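PDB 2Z8F: galacto-N-biose/lacto-N-biose I transporter substrate-binding protein from Bifidobacterium longum, which binds galacto-N-biose and lacto-N-biose I, and here lacto-N-tetraose, as the solute-binding component of an ABC transporter. Local coordinates for residues Lys39-Lys42 with Ile47-Lys50; Tyr20-Pro25 with Thr31-Ile36. One frame throughout, in Å; residues are numbered along the deposited sequence.

Contact 1: residues Lys39-Lys42 with Ile47-Lys50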
# COMPACT_ATOMS: atom_id res chain seq x y z
N LYS A 39 -25.32 4.87 6.13
CA LYS A 39 -25.50 5.26 7.53
C LYS A 39 -25.36 6.78 7.69
O LYS A 39 -26.17 7.43 8.37
CB LYS A 39 -24.47 4.55 8.41
CG LYS A 39 -24.63 3.04 8.46
CD LYS A 39 -23.57 2.40 9.40
CE LYS A 39 -23.74 2.82 10.85
NZ LYS A 39 -22.67 2.23 11.75
N TRP A 40 -24.32 7.35 7.05
CA TRP A 40 -24.15 8.80 7.04
C TRP A 40 -25.37 9.50 6.43
O TRP A 40 -25.93 10.41 7.02
CB TRP A 40 -22.87 9.21 6.29
CG TRP A 40 -22.80 10.68 6.12
CD1 TRP A 40 -23.30 11.43 5.09
CD2 TRP A 40 -22.20 11.61 7.03
NE1 TRP A 40 -23.06 12.76 5.29
CE2 TRP A 40 -22.38 12.90 6.48
CE3 TRP A 40 -21.54 11.49 8.26
CZ2 TRP A 40 -21.91 14.07 7.12
CZ3 TRP A 40 -21.06 12.64 8.89
CH2 TRP A 40 -21.27 13.92 8.32
N ASN A 41 -25.79 9.05 5.25
CA ASN A 41 -26.86 9.72 4.52
C ASN A 41 -28.18 9.74 5.28
O ASN A 41 -28.91 10.73 5.19
CB ASN A 41 -27.04 9.09 3.14
CG ASN A 41 -25.96 9.51 2.17
OD1 ASN A 41 -25.23 10.48 2.42
ND2 ASN A 41 -25.86 8.81 1.04
N LYS A 42 -28.45 8.68 6.03
CA LYS A 42 -29.68 8.58 6.81
C LYS A 42 -29.68 9.61 7.93
O LYS A 42 -30.72 10.18 8.26
CB LYS A 42 -29.84 7.18 7.37
CG LYS A 42 -31.18 6.92 8.03
CD LYS A 42 -31.39 5.43 8.20
CE LYS A 42 -32.66 5.14 8.99
NZ LYS A 42 -33.89 5.44 8.20
N ILE A 47 -26.12 16.85 4.23
CA ILE A 47 -24.91 16.55 3.46
C ILE A 47 -25.05 15.13 2.90
O ILE A 47 -24.79 14.14 3.60
CB ILE A 47 -23.62 16.62 4.33
CG1 ILE A 47 -23.46 17.98 5.00
CG2 ILE A 47 -22.38 16.27 3.45
CD1 ILE A 47 -22.55 17.96 6.24
N GLN A 48 -25.48 15.03 1.64
CA GLN A 48 -25.72 13.74 1.01
C GLN A 48 -24.51 13.35 0.20
O GLN A 48 -24.00 14.15 -0.58
CB GLN A 48 -26.98 13.83 0.13
CG GLN A 48 -28.26 13.93 0.95
CD GLN A 48 -28.60 12.65 1.66
OE1 GLN A 48 -29.04 11.67 1.03
NE2 GLN A 48 -28.38 12.62 2.97
N VAL A 49 -24.06 12.10 0.38
CA VAL A 49 -22.85 11.62 -0.25
C VAL A 49 -23.12 10.48 -1.23
O VAL A 49 -23.76 9.48 -0.87
CB VAL A 49 -21.86 11.16 0.82
CG1 VAL A 49 -20.54 10.66 0.17
CG2 VAL A 49 -21.57 12.33 1.76
N LYS A 50 -22.59 10.63 -2.44
CA LYS A 50 -22.64 9.58 -3.45
C LYS A 50 -21.24 8.99 -3.60
O LYS A 50 -20.32 9.66 -4.10
CB LYS A 50 -23.16 10.14 -4.79
CG LYS A 50 -23.31 9.12 -5.90
CD LYS A 50 -24.18 9.68 -7.05
CE LYS A 50 -23.59 10.95 -7.69
NZ LYS A 50 -24.41 11.45 -8.86
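W40 and N41, near the end of helix 33-43, dock onto the start of strand 47-53, the edge strand that completes the beta-alpha-beta unit opened by strand 16-22. Four hydrogen bonds define the contact. The indole of W40 lies with its NE1 corner against the strand backbone: CG is anti to the backbone N, and NE1 donates to I47 O at 2.8 Å. The bond is bent, 142° at the hydrogen, with the oxygen at the ring edge, tilted somewhat from its plane. Beside it, W40 CZ2 meets I47 CD1 at 4.0 Å and W40 CD1 meets V49 CG2 at 3.9 Å; F307 of helix 301-311 packs edge-to-face with the indole.

N41 uses its amide like a neighbouring strand. OD1 accepts from V49 N at 2.9 Å, while ND2 gives a nearly straight bond (175°) to V49 O, which lies in the amide plane. A leucine here would remove both polar ends and would probably leave V49 N and O without these mates at the edge of the sheet. The backbone of N41 takes part as well: Q48, bent at chi2 (-71°), swings its amide across to the helix end, where NE2 is bonded to H44 O and N41 O. The latter bond measures 3.0 Å from Q48 NE2 to N41 O, with the donor in the carbonyl plane, on a lone pair.

Contact 2: residues Tyr20-Pro25 with Thr31-Ile36; sequences YMHRLP and TLVNDI. With NAG (2-acetamido-2-deoxy-beta-D-glucopyranose), chain C; GAL (beta-D-galactopyranose), chain B.
V33 comes down on one face of the H22 imidazole, the two side chains approaching from opposite directions. Its CG2 stands over that face, offset toward the rim, 3.8 Å from the centroid and 19° off the normal, which meets the geometry of a CH-pi contact. The other methyl, V33 CG1, lies 3.7 Å from H22 CD2, so both branches of the valine bear on the same imidazole.

The H22 ring is also held from its own segment. H22 CG sits between the backbone N and the carbonyl carbon; this chi1 of 67° sets the ring beside the following backbone, and the bond from L24 N to H22 ND1, 3.0 Å long and in the ring plane, favours this rotation about chi2. That bond uses the edge of the imidazole and leaves its face for V33.

L24 crosses V33 at about a right angle, its CD1 3.8 Å from V33 CG2. The other branch of the leucine points to the sugar, with L24 CD2 3.7 Å from O4 of galactose. Y20 adds a looser apolar touch to V33 CG1, while its hydroxyl is bonded to Q127.

R23 takes no part in the packing against the helix. Extended from CG to NE, it carries its guanidinium to N-acetylglucosamine, where NH1 makes weak bonds to O3, in the guanidinium plane, and to O7, the latter at 3.0 Å; NH2 adds a long, weak one to O7 and forms a salt bridge with E84. P25 CD approaches galactose O6 at 3.6 Å. V33 N, in the first turn of helix 33-43, is bonded to D26 OD1. Backed by this helix start, the loop after strand 16-22 lines the glycan pocket of a periplasmic-binding-protein fold, at the carboxyl end of a parallel strand.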
# COMPACT_ATOMS: atom_id res chain seq x y z
N TYR A 20 -17.79 11.03 -3.66
CA TYR A 20 -16.56 10.35 -3.17
C TYR A 20 -16.27 9.16 -4.08
O TYR A 20 -17.08 8.21 -4.16
CB TYR A 20 -16.78 9.91 -1.72
CG TYR A 20 -15.74 8.98 -1.09
CD1 TYR A 20 -14.40 9.00 -1.48
CD2 TYR A 20 -16.11 8.10 -0.07
CE1 TYR A 20 -13.46 8.16 -0.86
CE2 TYR A 20 -15.19 7.26 0.53
CZ TYR A 20 -13.87 7.27 0.13
OH TYR A 20 -13.03 6.39 0.78
N MET A 21 -15.13 9.21 -4.79
CA MET A 21 -14.66 8.09 -5.61
C MET A 21 -13.54 7.39 -4.85
O MET A 21 -12.58 8.03 -4.38
CB MET A 21 -14.13 8.55 -6.97
CG MET A 21 -13.77 7.37 -7.86
SD MET A 21 -12.98 7.83 -9.44
CE MET A 21 -12.26 9.40 -9.10
N HIS A 22 -13.68 6.09 -4.70
CA HIS A 22 -12.70 5.32 -3.94
C HIS A 22 -12.25 4.10 -4.76
O HIS A 22 -12.88 3.74 -5.79
CB HIS A 22 -13.32 4.84 -2.63
CG HIS A 22 -14.41 3.83 -2.82
ND1 HIS A 22 -14.16 2.48 -2.98
CD2 HIS A 22 -15.75 3.98 -2.95
CE1 HIS A 22 -15.30 1.84 -3.17
NE2 HIS A 22 -16.29 2.73 -3.16
N ARG A 23 -11.18 3.45 -4.30
CA ARG A 23 -10.79 2.18 -4.89
C ARG A 23 -10.61 1.10 -3.81
O ARG A 23 -9.70 0.27 -3.85
CB ARG A 23 -9.59 2.32 -5.83
CG ARG A 23 -8.40 3.12 -5.25
CD ARG A 23 -7.26 3.17 -6.28
NE ARG A 23 -6.11 3.98 -5.86
CZ ARG A 23 -5.05 3.52 -5.20
NH1 ARG A 23 -5.00 2.26 -4.78
NH2 ARG A 23 -4.04 4.38 -4.95
N LEU A 24 -11.55 1.07 -2.85
CA LEU A 24 -11.60 -0.00 -1.89
C LEU A 24 -12.21 -1.25 -2.53
O LEU A 24 -13.03 -1.11 -3.46
CB LEU A 24 -12.37 0.43 -0.62
CG LEU A 24 -11.74 1.66 0.09
CD1 LEU A 24 -12.56 2.07 1.32
CD2 LEU A 24 -10.27 1.45 0.48
N PRO A 25 -11.83 -2.44 -2.04
CA PRO A 25 -12.17 -3.67 -2.76
C PRO A 25 -13.67 -4.01 -2.81
O PRO A 25 -14.12 -4.52 -3.83
CB PRO A 25 -11.37 -4.76 -2.03
CG PRO A 25 -11.02 -4.18 -0.68
CD PRO A 25 -10.95 -2.69 -0.87
N THR A 31 -17.91 -5.04 4.65
CA THR A 31 -18.95 -4.01 4.81
C THR A 31 -18.76 -3.02 3.67
O THR A 31 -17.76 -2.30 3.60
CB THR A 31 -18.89 -3.31 6.20
OG1 THR A 31 -19.01 -4.29 7.23
CG2 THR A 31 -19.99 -2.25 6.33
N LEU A 32 -19.69 -3.03 2.72
CA LEU A 32 -19.50 -2.28 1.51
C LEU A 32 -19.44 -0.79 1.75
O LEU A 32 -20.13 -0.27 2.63
CB LEU A 32 -20.66 -2.55 0.54
CG LEU A 32 -20.76 -4.02 0.14
CD1 LEU A 32 -22.11 -4.22 -0.56
CD2 LEU A 32 -19.63 -4.42 -0.80
N VAL A 33 -18.63 -0.10 0.96
CA VAL A 33 -18.55 1.35 1.11
C VAL A 33 -19.95 1.98 1.04
O VAL A 33 -20.29 2.86 1.83
CB VAL A 33 -17.60 2.02 0.09
CG1 VAL A 33 -17.67 3.52 0.20
CG2 VAL A 33 -16.18 1.52 0.29
N ASN A 34 -20.80 1.49 0.15
CA ASN A 34 -22.12 2.09 0.05
C ASN A 34 -23.01 1.89 1.27
O ASN A 34 -23.86 2.73 1.56
CB ASN A 34 -22.82 1.58 -1.19
CG ASN A 34 -22.19 2.13 -2.47
OD1 ASN A 34 -22.04 1.41 -3.44
ND2 ASN A 34 -21.83 3.42 -2.47
N ASP A 35 -22.78 0.78 1.98
CA ASP A 35 -23.51 0.50 3.21
C ASP A 35 -22.97 1.36 4.36
O ASP A 35 -23.72 1.76 5.24
CB ASP A 35 -23.51 -0.99 3.52
CG ASP A 35 -24.39 -1.78 2.54
OD1 ASP A 35 -25.48 -1.29 2.21
OD2 ASP A 35 -23.98 -2.85 2.10
N ILE A 36 -21.68 1.68 4.33
CA ILE A 36 -21.13 2.60 5.32
C ILE A 36 -21.72 4.02 5.10
O ILE A 36 -22.30 4.65 6.02
CB ILE A 36 -19.57 2.65 5.25
CG1 ILE A 36 -18.95 1.25 5.42
CG2 ILE A 36 -19.01 3.64 6.31
CD1 ILE A 36 -17.45 1.17 4.98
C1 NAG C . -2.41 -1.93 -6.36
C2 NAG C . -2.73 -0.92 -5.26
C3 NAG C . -3.57 -1.48 -4.10
C4 NAG C . -4.77 -2.29 -4.67
C5 NAG C . -4.21 -3.32 -5.66
C6 NAG C . -5.29 -4.28 -6.16
C7 NAG C . -1.26 0.92 -4.75
C8 NAG C . 0.07 1.35 -4.19
N2 NAG C . -1.45 -0.38 -4.75
O3 NAG C . -3.92 -0.30 -3.40
O4 NAG C . -5.39 -2.98 -3.61
O5 NAG C . -3.60 -2.61 -6.73
O6 NAG C . -6.22 -3.55 -6.92
O7 NAG C . -2.06 1.78 -5.13
C1 GAL B . -4.19 -0.49 -2.00
C2 GAL B . -4.00 0.86 -1.32
C3 GAL B . -4.42 0.74 0.14
C4 GAL B . -5.86 0.21 0.24
C5 GAL B . -5.98 -1.13 -0.51
C6 GAL B . -7.42 -1.65 -0.56
O2 GAL B . -2.62 1.20 -1.37
O3 GAL B . -4.30 2.02 0.72
O4 GAL B . -6.69 1.20 -0.30
O5 GAL B . -5.55 -0.96 -1.85
O6 GAL B . -7.40 -3.00 -0.98

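In the fold
From the N terminus, strand 16-22 runs into the pocket loop, and contact 2 closes that loop by bringing the start of helix 33-43 back against residues 20-25. The helix then leads away from the glycan, and contact 1 closes the short turn between its end and strand 47-53. The two contacts therefore follow in series, neither nested nor crossed, with centres about 13 Å apart. Together they fasten both ends of one helix to two neighbouring parallel strands, completing a beta-alpha-beta crossover. The strands meet directly: Y20 N lies 2.9 Å from K50 O, a probable hydrogen bond. Contact 2 adjoins the sugar, whereas contact 1 lies farther out, with I47 near a bound zinc.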